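Local coordinates for glyoxylate-induced Protein (Pseudomonas aeruginosa, PDB 1SQ4) that is of unestablished function but, as a two-barrel cupin, may act as a ureidoglycine aminohydrolase, at residues E66-Y71 against L261-V266; I141-Q146 against H189-N194; S185-D190 against V266-R271. All blocks are in the same frame, centred on the assembly; numbering follows the deposited sequence.

Interaction 1: residues E66-Y71 against L261-V266; sequences ETFSQY and LLYKDV
F68 and Y263 meet ring against ring in the buried seam between the two cupin barrels of this bicupin. Residues 66-71 lead into strand 69-76 of one barrel, and 261-266 end strand 258-265 of the other. The two backbones run roughly antiparallel and exchange no hydrogen bonds, so side chains span the gap. A chi1 of -72° sets F68 CG anti to its carbonyl carbon, and the ring lies with one face to Y263. The stack is T-shaped, with the edge of Y263 toward that face. The ring centroids are 5.2 Å apart and the planes lie at 73°. Y263 CD1 sits over the rim, 3.7 Å from F68 CD2. T67 CG2 lies over the opposite face. F68 CZ lies 3.3 Å from K264 C, and D265 N sits at the ring edge, in plane. D265 OD2 pairs with R271. Q70 CG is anti to the backbone N (chi1 171°), with the chain extended beyond it. This chain crosses the Y263 side chain at about a right angle, its amide at the ring edge. Q70 NE2 bonds to H139, which should limit rotation of the amide. Y263 OH donates to Q70 OE1 at 2.8 Å, from above the carbonyl plane.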
loop_
_atom_site.group_PDB
_atom_site.type_symbol
_atom_site.label_atom_id
_atom_site.label_comp_id
_atom_site.label_asym_id
_atom_site.label_seq_id
_atom_site.Cartn_x
_atom_site.Cartn_y
_atom_site.Cartn_z
ATOM N N GLU A 66 -20.240 0.539 19.343
ATOM C CA GLU A 66 -20.778 1.286 20.460
ATOM C C GLU A 66 -21.675 0.381 21.274
ATOM O O GLU A 66 -22.488 0.845 22.053
ATOM C CB GLU A 66 -21.577 2.474 19.957
ATOM C CG GLU A 66 -20.851 3.328 18.948
ATOM C CD GLU A 66 -21.719 4.464 18.463
ATOM O OE1 GLU A 66 -22.031 5.359 19.286
ATOM O OE2 GLU A 66 -22.106 4.451 17.270
ATOM N N THR A 67 -21.530 -0.923 21.094
ATOM C CA THR A 67 -22.360 -1.856 21.841
ATOM C C THR A 67 -21.856 -2.009 23.265
ATOM O O THR A 67 -22.629 -1.973 24.218
ATOM C CB THR A 67 -22.381 -3.247 21.199
ATOM O OG1 THR A 67 -22.947 -3.160 19.889
ATOM C CG2 THR A 67 -23.202 -4.197 22.042
ATOM N N PHE A 68 -20.551 -2.181 23.410
ATOM C CA PHE A 68 -19.971 -2.368 24.728
ATOM C C PHE A 68 -19.119 -1.196 25.165
ATOM O O PHE A 68 -18.691 -0.368 24.362
ATOM C CB PHE A 68 -19.107 -3.637 24.751
ATOM C CG PHE A 68 -19.889 -4.918 24.721
ATOM C CD1 PHE A 68 -20.645 -5.318 25.822
ATOM C CD2 PHE A 68 -19.839 -5.748 23.612
ATOM C CE1 PHE A 68 -21.341 -6.536 25.818
ATOM C CE2 PHE A 68 -20.527 -6.963 23.597
ATOM C CZ PHE A 68 -21.282 -7.360 24.707
ATOM N N SER A 69 -18.893 -1.139 26.467
ATOM C CA SER A 69 -18.062 -0.121 27.062
ATOM C C SER A 69 -17.286 -0.877 28.141
ATOM O O SER A 69 -17.842 -1.698 28.874
ATOM C CB SER A 69 -18.923 1.000 27.651
ATOM O OG SER A 69 -18.958 0.968 29.064
ATOM N N GLN A 70 -15.985 -0.635 28.206
ATOM C CA GLN A 70 -15.146 -1.304 29.180
ATOM C C GLN A 70 -14.307 -0.275 29.918
ATOM O O GLN A 70 -13.762 0.642 29.305
ATOM C CB GLN A 70 -14.246 -2.309 28.463
ATOM C CG GLN A 70 -13.173 -2.931 29.322
ATOM C CD GLN A 70 -12.268 -3.871 28.533
ATOM O OE1 GLN A 70 -12.184 -3.789 27.300
ATOM N NE2 GLN A 70 -11.576 -4.759 29.242
ATOM N N TYR A 71 -14.222 -0.401 31.234
ATOM C CA TYR A 71 -13.397 0.523 32.001
ATOM C C TYR A 71 -12.494 -0.294 32.918
ATOM O O TYR A 71 -12.825 -1.423 33.280
ATOM C CB TYR A 71 -14.236 1.442 32.889
ATOM C CG TYR A 71 -15.453 2.085 32.279
ATOM C CD1 TYR A 71 -15.459 2.523 30.959
ATOM C CD2 TYR A 71 -16.567 2.359 33.067
ATOM C CE1 TYR A 71 -16.543 3.226 30.442
ATOM C CE2 TYR A 71 -17.650 3.062 32.559
ATOM C CZ TYR A 71 -17.627 3.496 31.245
ATOM O OH TYR A 71 -18.668 4.236 30.745
ATOM N N LEU A 261 -9.631 -12.044 28.667
ATOM C CA LEU A 261 -11.022 -11.784 28.976
ATOM C C LEU A 261 -11.699 -11.442 27.653
ATOM O O LEU A 261 -11.158 -10.683 26.852
ATOM C CB LEU A 261 -11.096 -10.602 29.935
ATOM C CG LEU A 261 -12.468 -10.062 30.291
ATOM C CD1 LEU A 261 -13.168 -11.009 31.251
ATOM C CD2 LEU A 261 -12.302 -8.691 30.919
ATOM N N LEU A 262 -12.879 -12.000 27.424
ATOM C CA LEU A 262 -13.614 -11.758 26.188
ATOM C C LEU A 262 -15.077 -11.452 26.450
ATOM O O LEU A 262 -15.725 -12.105 27.273
ATOM C CB LEU A 262 -13.507 -12.992 25.285
ATOM C CG LEU A 262 -14.284 -13.028 23.959
ATOM C CD1 LEU A 262 -13.706 -14.125 23.089
ATOM C CD2 LEU A 262 -15.768 -13.260 24.192
ATOM N N TYR A 263 -15.601 -10.464 25.738
ATOM C CA TYR A 263 -17.005 -10.090 25.872
ATOM C C TYR A 263 -17.653 -9.952 24.505
ATOM O O TYR A 263 -17.049 -9.415 23.581
ATOM C CB TYR A 263 -17.152 -8.788 26.677
ATOM C CG TYR A 263 -16.286 -7.622 26.235
ATOM C CD1 TYR A 263 -16.745 -6.689 25.309
ATOM C CD2 TYR A 263 -15.024 -7.424 26.791
ATOM C CE1 TYR A 263 -15.965 -5.577 24.954
ATOM C CE2 TYR A 263 -14.235 -6.324 26.447
ATOM C CZ TYR A 263 -14.708 -5.403 25.532
ATOM O OH TYR A 263 -13.923 -4.308 25.215
ATOM N N LYS A 264 -18.878 -10.461 24.393
ATOM C CA LYS A 264 -19.662 -10.430 23.154
ATOM C C LYS A 264 -21.158 -10.449 23.463
ATOM O O LYS A 264 -21.573 -10.867 24.546
ATOM C CB LYS A 264 -19.329 -11.646 22.287
ATOM C CG LYS A 264 -19.291 -12.936 23.097
ATOM C CD LYS A 264 -19.176 -14.177 22.247
ATOM C CE LYS A 264 -19.147 -15.395 23.145
ATOM N NZ LYS A 264 -19.268 -16.657 22.372
ATOM N N ASP A 265 -21.954 -10.000 22.496
ATOM C CA ASP A 265 -23.407 -9.965 22.623
ATOM C C ASP A 265 -23.970 -11.164 21.864
ATOM O O ASP A 265 -23.526 -11.463 20.755
ATOM C CB ASP A 265 -23.970 -8.655 22.063
ATOM C CG ASP A 265 -23.526 -8.382 20.638
ATOM O OD1 ASP A 265 -22.309 -8.184 20.408
ATOM O OD2 ASP A 265 -24.398 -8.361 19.736
ATOM N N VAL A 266 -24.949 -11.839 22.468
ATOM C CA VAL A 266 -25.538 -13.038 21.886
ATOM C C VAL A 266 -27.005 -13.283 22.229
ATOM O O VAL A 266 -27.643 -12.490 22.912
ATOM C CB VAL A 266 -24.760 -14.273 22.350
ATOM C CG1 VAL A 266 -23.347 -14.258 21.770
ATOM C CG2 VAL A 266 -24.702 -14.287 23.871
#

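Interaction 2: residues I141-Q146 against H189-N194; sequences IRKHYQ and HDMHVN
The carboxylate of D190 receives K143, Y145 and Q146. K143 and D190 meet tip to tip and form a salt bridge, NZ to OD2 at 3.0 Å. The lysine chain is extended until its last torsion, where chi4 of -50° bends NZ out of line. NZ also donates to H144 O at 2.8 Å, so two bonds grip the ammonium group. On the other face of the carboxylate plane, the backbone N of Q146 gives D190 OD2 a second bond of 2.8 Å. OD2 is thus held from above and below its plane. The Y145 ring and the carboxylate are turned 61° apart, with Y145 CD2 3.3 Å from D190 OD1. The tyrosine hydroxyl bonds to R188 O. E91 brings a like charge close to D190 OD1, which K143 may partly offset. This buried polar cluster lies where two antiparallel sheets of the bicupin come together, at the end of strand 136-144 and the start of strand 191-198. The loop ends come closer, with the CA atoms of Q146 and D190 6.7 Å apart. The strands stay further apart, 8.5 Å between the CA atoms of I141 and V193, and face each other through side chains. Packing there is sparser. K143 and M191, a selenomethionine, pass alongside in opposite directions. I141 and V193 touch tip to tip, CD1 to CG1 at 3.6 Å, and V93 and L261 also pack on V193. The solvent side is at Q146, which is partly exposed. Its CB lies near D190 OD2, and a thiocyanate ion, probably from the crystallisation liquor, is about 4 Å from its side chain.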
loop_
_atom_site.group_PDB
_atom_site.type_symbol
_atom_site.label_atom_id
_atom_site.label_comp_id
_atom_site.label_asym_id
_atom_site.label_seq_id
_atom_site.Cartn_x
_atom_site.Cartn_y
_atom_site.Cartn_z
ATOM N N ILE A 141 -17.492 -3.901 32.494
ATOM C CA ILE A 141 -18.017 -4.007 31.152
ATOM C C ILE A 141 -19.510 -3.671 31.125
ATOM O O ILE A 141 -20.307 -4.294 31.829
ATOM C CB ILE A 141 -17.761 -5.420 30.633
ATOM C CG1 ILE A 141 -16.267 -5.713 30.706
ATOM C CG2 ILE A 141 -18.245 -5.548 29.218
ATOM C CD1 ILE A 141 -15.898 -7.155 30.494
ATOM N N ARG A 142 -19.883 -2.691 30.304
ATOM C CA ARG A 142 -21.277 -2.253 30.211
ATOM C C ARG A 142 -21.942 -2.457 28.864
ATOM O O ARG A 142 -21.284 -2.451 27.823
ATOM C CB ARG A 142 -21.394 -0.765 30.581
ATOM C CG ARG A 142 -21.046 -0.454 32.034
ATOM C CD ARG A 142 -20.847 1.032 32.294
ATOM N NE ARG A 142 -22.082 1.816 32.379
ATOM C CZ ARG A 142 -22.557 2.579 31.401
ATOM N NH1 ARG A 142 -21.905 2.658 30.247
ATOM N NH2 ARG A 142 -23.664 3.284 31.587
ATOM N N LYS A 143 -23.260 -2.622 28.898
ATOM C CA LYS A 143 -24.052 -2.795 27.690
ATOM C C LYS A 143 -25.518 -2.584 27.989
ATOM O O LYS A 143 -25.994 -2.914 29.071
ATOM C CB LYS A 143 -23.894 -4.199 27.109
ATOM C CG LYS A 143 -24.822 -4.501 25.924
ATOM C CD LYS A 143 -24.843 -5.999 25.654
ATOM C CE LYS A 143 -25.633 -6.410 24.404
ATOM N NZ LYS A 143 -27.005 -5.852 24.289
ATOM N N HIS A 144 -26.239 -2.030 27.032
ATOM C CA HIS A 144 -27.652 -1.851 27.240
ATOM C C HIS A 144 -28.264 -3.229 27.026
ATOM O O HIS A 144 -28.086 -3.859 25.974
ATOM C CB HIS A 144 -28.218 -0.837 26.245
ATOM C CG HIS A 144 -27.918 0.587 26.599
ATOM N ND1 HIS A 144 -27.942 1.602 25.664
ATOM C CD2 HIS A 144 -27.620 1.174 27.778
ATOM C CE1 HIS A 144 -27.674 2.750 26.254
ATOM N NE2 HIS A 144 -27.473 2.523 27.539
ATOM N N TYR A 145 -28.961 -3.701 28.049
ATOM C CA TYR A 145 -29.606 -5.000 28.010
ATOM C C TYR A 145 -30.778 -4.980 27.049
ATOM O O TYR A 145 -31.506 -3.996 26.968
ATOM C CB TYR A 145 -30.087 -5.383 29.413
ATOM C CG TYR A 145 -30.813 -6.710 29.454
ATOM C CD1 TYR A 145 -32.203 -6.765 29.563
ATOM C CD2 TYR A 145 -30.113 -7.922 29.333
ATOM C CE1 TYR A 145 -32.877 -7.981 29.546
ATOM C CE2 TYR A 145 -30.791 -9.145 29.315
ATOM C CZ TYR A 145 -32.173 -9.156 29.419
ATOM O OH TYR A 145 -32.860 -10.333 29.359
ATOM N N GLN A 146 -30.955 -6.067 26.313
ATOM C CA GLN A 146 -32.059 -6.138 25.377
ATOM C C GLN A 146 -33.150 -7.047 25.922
ATOM O O GLN A 146 -32.972 -8.262 26.031
ATOM C CB GLN A 146 -31.585 -6.640 24.026
ATOM C CG GLN A 146 -32.679 -6.659 22.988
ATOM C CD GLN A 146 -32.139 -6.895 21.599
ATOM O OE1 GLN A 146 -32.906 -7.015 20.633
ATOM N NE2 GLN A 146 -30.807 -6.965 21.483
ATOM N N HIS A 189 -29.715 -14.131 29.224
ATOM C CA HIS A 189 -28.519 -13.329 29.031
ATOM C C HIS A 189 -28.327 -12.994 27.582
ATOM O O HIS A 189 -28.432 -13.863 26.712
ATOM C CB HIS A 189 -27.274 -14.054 29.504
ATOM C CG HIS A 189 -27.005 -13.886 30.954
ATOM N ND1 HIS A 189 -27.441 -14.787 31.898
ATOM C CD2 HIS A 189 -26.395 -12.891 31.639
ATOM C CE1 HIS A 189 -27.114 -14.355 33.100
ATOM N NE2 HIS A 189 -26.478 -13.202 32.969
ATOM N N ASP A 190 -28.026 -11.728 27.325
ATOM C CA ASP A 190 -27.809 -11.280 25.962
ATOM C C ASP A 190 -26.343 -10.940 25.732
ATOM O O ASP A 190 -25.977 -10.326 24.733
ATOM C CB ASP A 190 -28.729 -10.088 25.647
ATOM C CG ASP A 190 -28.346 -8.817 26.386
ATOM O OD1 ASP A 190 -27.661 -8.886 27.425
ATOM O OD2 ASP A 190 -28.758 -7.733 25.921
HETATM N N MSE A 191 -25.499 -11.365 26.659
HETATM C CA MSE A 191 -24.075 -11.109 26.540
HETATM C C MSE A 191 -23.291 -12.093 27.388
HETATM O O MSE A 191 -23.743 -12.520 28.452
HETATM C CB MSE A 191 -23.728 -9.699 27.008
HETATM C CG MSE A 191 -23.749 -9.541 28.515
HETATM SE SE MSE A 191 -22.772 -7.972 29.059
HETATM C CE MSE A 191 -23.253 -7.924 30.944
ATOM N N HIS A 192 -22.107 -12.443 26.912
ATOM C CA HIS A 192 -21.255 -13.348 27.644
ATOM C C HIS A 192 -19.911 -12.660 27.830
ATOM O O HIS A 192 -19.427 -11.955 26.943
ATOM C CB HIS A 192 -21.050 -14.653 26.868
ATOM C CG HIS A 192 -22.275 -15.515 26.769
ATOM N ND1 HIS A 192 -22.418 -16.472 25.781
ATOM C CD2 HIS A 192 -23.376 -15.613 27.546
ATOM C CE1 HIS A 192 -23.553 -17.119 25.964
ATOM N NE2 HIS A 192 -24.156 -16.622 27.027
ATOM N N VAL A 193 -19.328 -12.849 29.004
ATOM C CA VAL A 193 -18.015 -12.313 29.323
ATOM C C VAL A 193 -17.297 -13.533 29.888
ATOM O O VAL A 193 -17.508 -13.906 31.043
ATOM C CB VAL A 193 -18.094 -11.204 30.409
ATOM C CG1 VAL A 193 -16.720 -10.615 30.656
ATOM C CG2 VAL A 193 -19.043 -10.107 29.977
ATOM N N ASN A 194 -16.483 -14.182 29.060
ATOM C CA ASN A 194 -15.743 -15.375 29.493
ATOM C C ASN A 194 -14.247 -15.107 29.446
ATOM O O ASN A 194 -13.817 -13.990 29.185
ATOM C CB ASN A 194 -16.032 -16.571 28.582
ATOM C CG ASN A 194 -17.501 -16.706 28.229
ATOM O OD1 ASN A 194 -18.366 -16.789 29.112
ATOM N ND2 ASN A 194 -17.793 -16.746 26.930
#

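Interaction 3: residues S185-D190 against V266-R271; sequences SDMRHD and VNRHMR
R268 is bent at chi2 (105°) and chi3 (-52°), a fold that places CD and then NE back toward its own backbone and sets the guanidinium beside residues 187-190. N267 holds CG anti to its carbonyl carbon (chi1 -53°), and its amide faces the same loop. ND2 of N267 donates to H189 O at 3.0 Å, tilted somewhat from the carbonyl plane. NE and NH1 of R268 both bond to N267 O. Both donors come from above the same face of that carbonyl, a side-on grip that should restrict the turning of the guanidinium. M187 O lies at the guanidinium edge, near its plane and close to NH1, but the very short separation is doubtful at this resolution. NH2 continues to Q146 O. D190 adds an apolar cover, with CB 3.6 Å from R268 NH2 over one guanidinium face. The contact joins two loops of the second cupin barrel, one entering strand 191-198 and one leaving strand 258-265. The first contains a type I beta turn from D186 to H189. D186 OD2 accepts from R188 N at 3.2 Å, which makes an Asx turn. The same oxygen takes R188 NE at 3.1 Å through its syn lone pair, in a salt bridge, while R188 NH1 pairs with E155. Where the loops meet the strands, V266 N donates to D190 O at 2.9 Å. At the outer end, the M187 side chain lies aslant the N267 side chain, its SE 3.7 Å from N267 CG. L46 of the third subunit packs on M187, and H45 of that subunit packs on N267.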
loop_
_atom_site.group_PDB
_atom_site.type_symbol
_atom_site.label_atom_id
_atom_site.label_comp_id
_atom_site.label_asym_id
_atom_site.label_seq_id
_atom_site.Cartn_x
_atom_site.Cartn_y
_atom_site.Cartn_z
ATOM N N SER A 185 -27.441 -21.992 27.188
ATOM C CA SER A 185 -28.838 -22.101 26.815
ATOM C C SER A 185 -29.714 -21.078 27.509
ATOM O O SER A 185 -30.883 -20.925 27.154
ATOM C CB SER A 185 -29.343 -23.509 27.122
ATOM O OG SER A 185 -29.294 -23.765 28.514
ATOM N N ASP A 186 -29.144 -20.382 28.491
ATOM C CA ASP A 186 -29.876 -19.370 29.246
ATOM C C ASP A 186 -30.148 -18.150 28.369
ATOM O O ASP A 186 -29.332 -17.235 28.273
ATOM C CB ASP A 186 -29.082 -18.970 30.490
ATOM C CG ASP A 186 -29.888 -18.115 31.441
ATOM O OD1 ASP A 186 -29.365 -17.779 32.524
ATOM O OD2 ASP A 186 -31.045 -17.775 31.114
HETATM N N MSE A 187 -31.312 -18.152 27.739
HETATM C CA MSE A 187 -31.708 -17.092 26.845
HETATM C C MSE A 187 -31.979 -15.759 27.521
HETATM O O MSE A 187 -32.287 -14.780 26.858
HETATM C CB MSE A 187 -32.931 -17.540 26.047
HETATM C CG MSE A 187 -32.736 -17.432 24.546
HETATM SE SE MSE A 187 -31.146 -18.366 23.896
HETATM C CE MSE A 187 -32.056 -19.868 23.078
ATOM N N ARG A 188 -31.865 -15.717 28.842
ATOM C CA ARG A 188 -32.096 -14.481 29.574
ATOM C C ARG A 188 -30.898 -13.554 29.408
ATOM O O ARG A 188 -31.040 -12.336 29.450
ATOM C CB ARG A 188 -32.325 -14.781 31.050
ATOM C CG ARG A 188 -33.616 -15.527 31.336
ATOM C CD ARG A 188 -33.793 -15.716 32.838
ATOM N NE ARG A 188 -32.734 -16.565 33.379
ATOM C CZ ARG A 188 -32.406 -16.644 34.663
ATOM N NH1 ARG A 188 -33.054 -15.919 35.568
ATOM N NH2 ARG A 188 -31.422 -17.454 35.037
ATOM N N HIS A 189 -29.715 -14.131 29.224
ATOM C CA HIS A 189 -28.519 -13.329 29.031
ATOM C C HIS A 189 -28.327 -12.994 27.582
ATOM O O HIS A 189 -28.432 -13.863 26.712
ATOM C CB HIS A 189 -27.274 -14.054 29.504
ATOM C CG HIS A 189 -27.005 -13.886 30.954
ATOM N ND1 HIS A 189 -27.441 -14.787 31.898
ATOM C CD2 HIS A 189 -26.395 -12.891 31.639
ATOM C CE1 HIS A 189 -27.114 -14.355 33.100
ATOM N NE2 HIS A 189 -26.478 -13.202 32.969
ATOM N N ASP A 190 -28.026 -11.728 27.325
ATOM C CA ASP A 190 -27.809 -11.280 25.962
ATOM C C ASP A 190 -26.343 -10.940 25.732
ATOM O O ASP A 190 -25.977 -10.326 24.733
ATOM C CB ASP A 190 -28.729 -10.088 25.647
ATOM C CG ASP A 190 -28.346 -8.817 26.386
ATOM O OD1 ASP A 190 -27.661 -8.886 27.425
ATOM O OD2 ASP A 190 -28.758 -7.733 25.921
ATOM N N VAL A 266 -24.949 -11.839 22.468
ATOM C CA VAL A 266 -25.538 -13.038 21.886
ATOM C C VAL A 266 -27.005 -13.283 22.229
ATOM O O VAL A 266 -27.643 -12.490 22.912
ATOM C CB VAL A 266 -24.760 -14.273 22.350
ATOM C CG1 VAL A 266 -23.347 -14.258 21.770
ATOM C CG2 VAL A 266 -24.702 -14.287 23.871
ATOM N N ASN A 267 -27.521 -14.409 21.746
ATOM C CA ASN A 267 -28.896 -14.835 21.981
ATOM C C ASN A 267 -29.948 -13.808 21.632
ATOM O O ASN A 267 -31.006 -13.761 22.257
ATOM C CB ASN A 267 -29.075 -15.260 23.431
ATOM C CG ASN A 267 -28.074 -16.287 23.851
ATOM O OD1 ASN A 267 -27.550 -17.020 23.027
ATOM N ND2 ASN A 267 -27.799 -16.353 25.140
ATOM N N ARG A 268 -29.671 -12.979 20.634
ATOM C CA ARG A 268 -30.647 -11.973 20.242
ATOM C C ARG A 268 -30.639 -11.765 18.729
ATOM O O ARG A 268 -29.712 -12.197 18.052
ATOM C CB ARG A 268 -30.340 -10.673 20.973
ATOM C CG ARG A 268 -31.574 -9.957 21.455
ATOM C CD ARG A 268 -31.805 -10.071 22.982
ATOM N NE ARG A 268 -31.769 -11.437 23.478
ATOM C CZ ARG A 268 -31.982 -11.790 24.744
ATOM N NH1 ARG A 268 -31.910 -13.070 25.087
ATOM N NH2 ARG A 268 -32.276 -10.884 25.667
ATOM N N HIS A 269 -31.681 -11.141 18.194
ATOM C CA HIS A 269 -31.749 -10.888 16.756
ATOM C C HIS A 269 -30.741 -9.808 16.413
ATOM O O HIS A 269 -30.328 -9.050 17.286
ATOM C CB HIS A 269 -33.134 -10.380 16.333
ATOM C CG HIS A 269 -34.080 -11.452 15.894
ATOM N ND1 HIS A 269 -33.810 -12.312 14.853
ATOM C CD2 HIS A 269 -35.309 -11.793 16.352
ATOM C CE1 HIS A 269 -34.827 -13.139 14.687
ATOM N NE2 HIS A 269 -35.749 -12.844 15.586
HETATM N N MSE A 270 -30.363 -9.727 15.139
HETATM C CA MSE A 270 -29.417 -8.711 14.677
HETATM C C MSE A 270 -30.142 -7.376 14.497
HETATM O O MSE A 270 -31.209 -7.326 13.894
HETATM C CB MSE A 270 -28.790 -9.142 13.352
HETATM C CG MSE A 270 -27.880 -10.351 13.453
HETATM SE SE MSE A 270 -26.317 -10.046 14.573
HETATM C CE MSE A 270 -26.972 -10.851 16.199
ATOM N N ARG A 271 -29.565 -6.296 15.019
ATOM C CA ARG A 271 -30.192 -4.979 14.907
ATOM C C ARG A 271 -30.328 -4.508 13.464
ATOM O O ARG A 271 -29.346 -4.428 12.738
ATOM C CB ARG A 271 -29.422 -3.931 15.727
ATOM C CG ARG A 271 -27.897 -4.049 15.686
ATOM C CD ARG A 271 -27.320 -4.991 16.775
ATOM N NE ARG A 271 -27.115 -4.314 18.061
ATOM C CZ ARG A 271 -26.401 -4.802 19.078
ATOM N NH1 ARG A 271 -26.275 -4.102 20.201
ATOM N NH2 ARG A 271 -25.806 -5.984 18.982
#

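Overall arrangement
Interactions 1 and 2 lie on the seam between the two barrels. Their centres are about 7 Å apart and they use the same two sheets: strands 69-76 and 136-144 are neighbours in one, strands 258-265 and 191-198 in the other. Interaction 2 is nested along the chain inside the loop that interaction 1 closes. Interaction 3 is a loop contact at one end of the seam, its centre about 9 Å from that of interaction 2 and 14 Å from that of interaction 1. It shares H189 and D190 with interaction 2 and V266 with interaction 1, which it crosses along the chain. Interactions 1 and 2 touch the second subunit, while interaction 3 mainly meets the third.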